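Local structure of CurD (Moorea producens 3L, 5KP7) at residues 330-333 with 334-338. The protein probably acts as a hydroxymethylglutaryl-CoA synthase of the thiolase-like superfamily and binds 4'-phosphopantetheine. The protein carries 3 engineered substitutions. Sequence-based numbering, arbitrary orientation.
Sequences LAST and IDNGD
With CG anti to its own carbonyl carbon (chi1 -65°), Asn336 folds its amide back along the last turn of helix 325-336 toward Ser332, whose OG stands anti to the backbone N (chi1 -168°). ND2 donates to Ser332 O at 2.9 Å, a bent bond (N-H...O 142°) tilted from the carbonyl plane, and bonds weakly to Ser332 OG. Ser332 O also accepts Asn336 N at 2.9 Å, so one residue grips this carbonyl twice; asparagine suits because its short amide carries a donor back to the preceding turn. Serine's short hydroxyl also bonds to Pro310 O and Tyr314 N, tying the turn to helix 309-318. An alanine in place of Asn336 would probably leave Ser332 O with the backbone donor alone of these two and open a gap beside Val313 and Tyr314. On another face, Leu330 CD1 meets Ile334 CD1 at 4.0 Å; these apolar chains suit their surroundings, Leu330 packing on strand 343-351 and Ile334 on helix 365-372. A water donates to Ala331 O and, weakly, to Asp335 OD1, while Asp335 OD2 bonds to Tyr314 OH. Gly337, where the chain leaves helical geometry, still gives its N to Thr333 O at 2.8 Å. The carbonyls of residues 330-333 thus each accept a backbone N-H, Ser332 O alone adding a side-chain amide.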
ATOM      1  N   LEU A 330      -8.560   1.042   3.933  1.00 21.33           N
ATOM      2  CA  LEU A 330      -9.581   1.008   4.992  1.00 22.07           C
ATOM      3  C   LEU A 330     -10.367   2.320   5.096  1.00 22.30           C
ATOM      4  O   LEU A 330     -11.603   2.310   5.102  1.00 22.76           O
ATOM      5  CB  LEU A 330      -8.956   0.645   6.347  1.00 22.36           C
ATOM      6  CG  LEU A 330      -9.910   0.704   7.542  1.00 23.20           C
ATOM      7  CD1 LEU A 330     -11.064  -0.285   7.423  1.00 23.84           C
ATOM      8  CD2 LEU A 330      -9.111   0.480   8.833  1.00 23.67           C
ATOM      9  N   ALA A 331      -9.655   3.442   5.136  1.00 22.01           N
ATOM     10  CA  ALA A 331     -10.306   4.737   5.209  1.00 22.42           C
ATOM     11  C   ALA A 331     -11.206   4.957   3.964  1.00 22.74           C
ATOM     12  O   ALA A 331     -12.317   5.487   4.067  1.00 23.14           O
ATOM     13  CB  ALA A 331      -9.283   5.840   5.278  1.00 22.17           C
ATOM     14  N   SER A 332     -10.700   4.529   2.802  1.00 22.34           N
ATOM     15  CA  SER A 332     -11.465   4.631   1.552  1.00 22.70           C
ATOM     16  C   SER A 332     -12.722   3.763   1.552  1.00 23.37           C
ATOM     17  O   SER A 332     -13.789   4.198   1.098  1.00 23.79           O
ATOM     18  CB  SER A 332     -10.563   4.291   0.379  1.00 22.35           C
ATOM     19  OG  SER A 332     -11.176   4.646  -0.856  1.00 22.30           O
ATOM     20  N   THR A 333     -12.597   2.539   2.043  1.00 23.21           N
ATOM     21  CA  THR A 333     -13.748   1.657   2.199  1.00 24.16           C
ATOM     22  C   THR A 333     -14.841   2.307   3.081  1.00 24.96           C
ATOM     23  O   THR A 333     -16.022   2.293   2.744  1.00 25.47           O
ATOM     24  CB  THR A 333     -13.303   0.330   2.804  1.00 24.06           C
ATOM     25  OG1 THR A 333     -12.502  -0.393   1.852  1.00 23.94           O
ATOM     26  CG2 THR A 333     -14.491  -0.524   3.185  1.00 24.62           C
ATOM     27  N   ILE A 334     -14.421   2.875   4.207  1.00 24.86           N
ATOM     28  CA  ILE A 334     -15.364   3.486   5.155  1.00 26.01           C
ATOM     29  C   ILE A 334     -16.092   4.670   4.519  1.00 26.55           C
ATOM     30  O   ILE A 334     -17.332   4.762   4.586  1.00 27.76           O
ATOM     31  CB  ILE A 334     -14.663   3.917   6.459  1.00 25.62           C
ATOM     32  CG1 ILE A 334     -14.158   2.667   7.176  1.00 25.50           C
ATOM     33  CG2 ILE A 334     -15.626   4.702   7.372  1.00 26.63           C
ATOM     34  CD1 ILE A 334     -13.207   2.928   8.299  1.00 25.36           C
ATOM     35  N   ASP A 335     -15.343   5.569   3.884  1.00 26.47           N
ATOM     36  CA  ASP A 335     -15.957   6.739   3.249  1.00 27.62           C
ATOM     37  C   ASP A 335     -16.837   6.426   2.041  1.00 27.40           C
ATOM     38  O   ASP A 335     -17.880   7.076   1.826  1.00 28.11           O
ATOM     39  CB  ASP A 335     -14.890   7.740   2.826  1.00 27.93           C
ATOM     40  CG  ASP A 335     -14.393   8.582   3.968  1.00 28.96           C
ATOM     41  OD1 ASP A 335     -14.863   8.436   5.131  1.00 29.79           O
ATOM     42  OD2 ASP A 335     -13.470   9.367   3.693  1.00 30.39           O
ATOM     43  N   ASN A 336     -16.427   5.434   1.254  1.00 26.46           N
ATOM     44  CA  ASN A 336     -17.070   5.176  -0.032  1.00 26.67           C
ATOM     45  C   ASN A 336     -18.058   4.013  -0.065  1.00 26.96           C
ATOM     46  O   ASN A 336     -18.850   3.917  -1.006  1.00 27.76           O
ATOM     47  CB  ASN A 336     -15.980   5.015  -1.101  1.00 26.08           C
ATOM     48  CG  ASN A 336     -15.212   6.297  -1.299  1.00 26.02           C
ATOM     49  OD1 ASN A 336     -15.756   7.275  -1.811  1.00 26.80           O
ATOM     50  ND2 ASN A 336     -13.979   6.322  -0.865  1.00 25.73           N
ATOM     51  N   GLY A 337     -18.059   3.185   0.967  1.00 26.72           N
ATOM     52  CA  GLY A 337     -19.003   2.088   1.112  1.00 27.14           C
ATOM     53  C   GLY A 337     -20.234   2.486   1.912  1.00 27.97           C
ATOM     54  O   GLY A 337     -20.397   3.647   2.279  1.00 28.51           O
ATOM     55  N   ASP A 338     -21.108   1.522   2.192  1.00 28.47           N
ATOM     56  CA  ASP A 338     -22.376   1.769   2.882  1.00 29.69           C
ATOM     57  C   ASP A 338     -22.297   1.212   4.292  1.00 29.89           C
ATOM     58  O   ASP A 338     -22.044  -0.003   4.462  1.00 29.62           O
ATOM     59  CB  ASP A 338     -23.514   1.073   2.139  1.00 30.32           C
ATOM     60  CG  ASP A 338     -24.864   1.427   2.711  1.00 31.60           C
ATOM     61  OD1 ASP A 338     -25.159   1.001   3.841  1.00 31.99           O
ATOM     62  OD2 ASP A 338     -25.641   2.109   2.018  1.00 32.09           O
TER
HETATM   63  O   HOH W   1     -12.588   7.212   6.269  1.00 29.13           O